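Local coordinates for protein myosin-I heavy chain (Dictyostelium discoideum, PDB 5EJR) that is an actin-based class VII motor myosin with ATPase activity, involved in the early steps of phagocytosis and adhesion, seen here as its C-terminal MyTH4-FERM tail module, at residues Glu51-Met56 with Arg104-Cys109. Sequence-based numbering, arbitrary orientation.
Sequences ESLIEM and RDEIYC
E106 reaches from helix 104-113 to the loop before helix 58-75 and accepts a hydrogen bond from the backbone of L53. The bond runs from L53 N to E106 OE2 over 3.1 Å, nearly straight at 167°. OE2 receives it on its anti lone pair. E106 has two deposited conformers, and the bond is doubtful for the other. Its chain bends at chi2 (-81°), which lays the carboxylate alongside the loop, near L53 N. The same oxygen lies 3.7 Å from S52 CB and has a weak hydrogen bond from Q110.

Apolar contacts lie beside this bond. I54 points its CD1 tip at the helix backbone, 3.7 Å from E106 N. That methyl lies 4.2 Å from C109 SG. W9 of helix 5-11 touches I54, D105 and C109. L53 crosses the E106 side chain at about a right angle, and its CD1 packs 4.1 Å from C109 CB. M56 also crosses E106 at about a right angle, its CE 4.0 Å from E106 CG.

The loop has its own brace: S52 OG donates to I54 O at 2.7 Å and is also hydrogen-bonded to R15 NH2.

The contact joins an irregular loop to a helix within the MyTH4 region. E106 is buried, and in this conformer its carboxylate holds L53 N beside mostly apolar packing. The buried I54 N has no partner in the model.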
loop_
_atom_site.group_PDB
_atom_site.type_symbol
_atom_site.label_atom_id
_atom_site.label_comp_id
_atom_site.label_asym_id
_atom_site.label_seq_id
_atom_site.Cartn_x
_atom_site.Cartn_y
_atom_site.Cartn_z
ATOM N N GLU A 51 -32.804 14.727 6.502
ATOM C CA GLU A 51 -32.793 14.712 5.036
ATOM C C GLU A 51 -31.522 15.415 4.544
ATOM O O GLU A 51 -30.959 16.227 5.280
ATOM C CB GLU A 51 -34.040 15.429 4.476
ATOM C CG GLU A 51 -34.234 16.851 4.984
ATOM C CD GLU A 51 -35.591 17.486 4.747
ATOM O OE1 GLU A 51 -36.620 16.792 4.925
ATOM O OE2 GLU A 51 -35.625 18.700 4.443
ATOM N N SER A 52 -31.099 15.149 3.296
ATOM C CA SER A 52 -29.911 15.776 2.712
ATOM C C SER A 52 -30.068 17.299 2.612
ATOM O O SER A 52 -31.196 17.787 2.560
ATOM C CB SER A 52 -29.617 15.190 1.336
ATOM O OG SER A 52 -30.604 15.521 0.375
ATOM N N LEU A 53 -28.935 18.042 2.587
ATOM C CA LEU A 53 -28.916 19.505 2.465
ATOM C C LEU A 53 -29.320 19.929 1.053
ATOM O O LEU A 53 -30.052 20.906 0.886
ATOM C CB LEU A 53 -27.524 20.099 2.800
ATOM C CG LEU A 53 -26.888 19.789 4.160
ATOM C CD1 LEU A 53 -25.571 20.533 4.304
ATOM C CD2 LEU A 53 -27.806 20.172 5.329
ATOM N N ILE A 54 -28.827 19.210 0.043
ATOM C CA ILE A 54 -29.146 19.504 -1.355
ATOM C C ILE A 54 -30.374 18.685 -1.764
ATOM O O ILE A 54 -30.507 17.529 -1.355
ATOM C CB ILE A 54 -27.906 19.260 -2.272
ATOM C CG1 ILE A 54 -26.805 20.306 -1.991
ATOM C CG2 ILE A 54 -28.265 19.237 -3.776
ATOM C CD1 ILE A 54 -25.391 19.868 -2.382
ATOM N N GLU A 55 -31.280 19.292 -2.553
ATOM C CA GLU A 55 -32.448 18.577 -3.048
ATOM C C GLU A 55 -31.944 17.628 -4.126
ATOM O O GLU A 55 -31.333 18.065 -5.115
ATOM C CB GLU A 55 -33.515 19.530 -3.611
ATOM C CG GLU A 55 -34.819 18.823 -3.959
ATOM C CD GLU A 55 -35.873 19.705 -4.598
ATOM O OE1 GLU A 55 -36.692 20.279 -3.845
ATOM O OE2 GLU A 55 -35.878 19.830 -5.845
ATOM N N MET A 56 -32.143 16.329 -3.885
ATOM C CA MET A 56 -31.759 15.250 -4.793
ATOM C C MET A 56 -32.662 14.041 -4.558
ATOM O O MET A 56 -33.463 14.058 -3.619
ATOM C CB MET A 56 -30.272 14.881 -4.614
ATOM C CG MET A 56 -29.929 14.391 -3.229
ATOM S SD MET A 56 -28.181 14.635 -2.854
ATOM C CE MET A 56 -28.070 13.669 -1.491
ATOM N N ARG A 104 -20.853 14.152 -3.915
ATOM C CA ARG A 104 -19.633 14.911 -3.611
ATOM C C ARG A 104 -19.887 16.322 -3.090
ATOM O O ARG A 104 -19.360 16.646 -2.022
ATOM C CB ARG A 104 -18.671 14.916 -4.797
ATOM C CG ARG A 104 -18.007 13.554 -4.939
ATOM C CD ARG A 104 -17.300 13.397 -6.257
ATOM N NE ARG A 104 -16.813 12.029 -6.430
ATOM C CZ ARG A 104 -16.047 11.647 -7.438
ATOM N NH1 ARG A 104 -15.683 12.515 -8.365
ATOM N NH2 ARG A 104 -15.638 10.391 -7.527
ATOM N N ASP A 105 -20.706 17.137 -3.801
ATOM C CA ASP A 105 -21.084 18.497 -3.367
ATOM C C ASP A 105 -21.735 18.468 -1.986
ATOM O O ASP A 105 -21.426 19.315 -1.141
ATOM C CB ASP A 105 -22.042 19.152 -4.369
ATOM C CG ASP A 105 -21.397 19.530 -5.678
ATOM O OD1 ASP A 105 -20.149 19.525 -5.750
ATOM O OD2 ASP A 105 -22.136 19.831 -6.629
ATOM N N GLU A 106 -22.608 17.481 -1.766
ATOM C CA GLU A 106 -23.324 17.256 -0.528
ATOM C C GLU A 106 -22.379 16.913 0.632
ATOM O O GLU A 106 -22.628 17.347 1.761
ATOM C CB GLU A 106 -24.391 16.173 -0.742
ATOM C CG GLU A 106 -25.635 16.386 0.101
ATOM C CD GLU A 106 -25.522 15.909 1.533
ATOM O OE1 GLU A 106 -24.654 15.048 1.811
ATOM O OE2 GLU A 106 -26.318 16.382 2.378
ATOM N N ILE A 107 -21.288 16.161 0.359
ATOM C CA ILE A 107 -20.302 15.820 1.386
ATOM C C ILE A 107 -19.564 17.093 1.831
ATOM O O ILE A 107 -19.495 17.333 3.043
ATOM C CB ILE A 107 -19.362 14.637 1.016
ATOM C CG1 ILE A 107 -20.206 13.357 0.778
ATOM C CG2 ILE A 107 -18.346 14.390 2.153
ATOM C CD1 ILE A 107 -19.441 12.143 0.188
ATOM N N TYR A 108 -19.112 17.931 0.851
ATOM C CA TYR A 108 -18.388 19.196 1.065
ATOM C C TYR A 108 -19.242 20.220 1.835
ATOM O O TYR A 108 -18.726 20.895 2.713
ATOM C CB TYR A 108 -17.965 19.816 -0.273
ATOM C CG TYR A 108 -16.603 19.378 -0.767
ATOM C CD1 TYR A 108 -15.445 20.038 -0.361
ATOM C CD2 TYR A 108 -16.476 18.351 -1.700
ATOM C CE1 TYR A 108 -14.190 19.668 -0.850
ATOM C CE2 TYR A 108 -15.225 17.948 -2.167
ATOM C CZ TYR A 108 -14.088 18.617 -1.749
ATOM O OH TYR A 108 -12.870 18.248 -2.262
ATOM N N CYS A 109 -20.547 20.329 1.492
ATOM C CA CYS A 109 -21.498 21.221 2.165
ATOM C C CYS A 109 -21.760 20.759 3.588
ATOM O O CYS A 109 -21.732 21.598 4.473
ATOM C CB CYS A 109 -22.788 21.359 1.368
ATOM S SG CYS A 109 -22.583 22.191 -0.225
#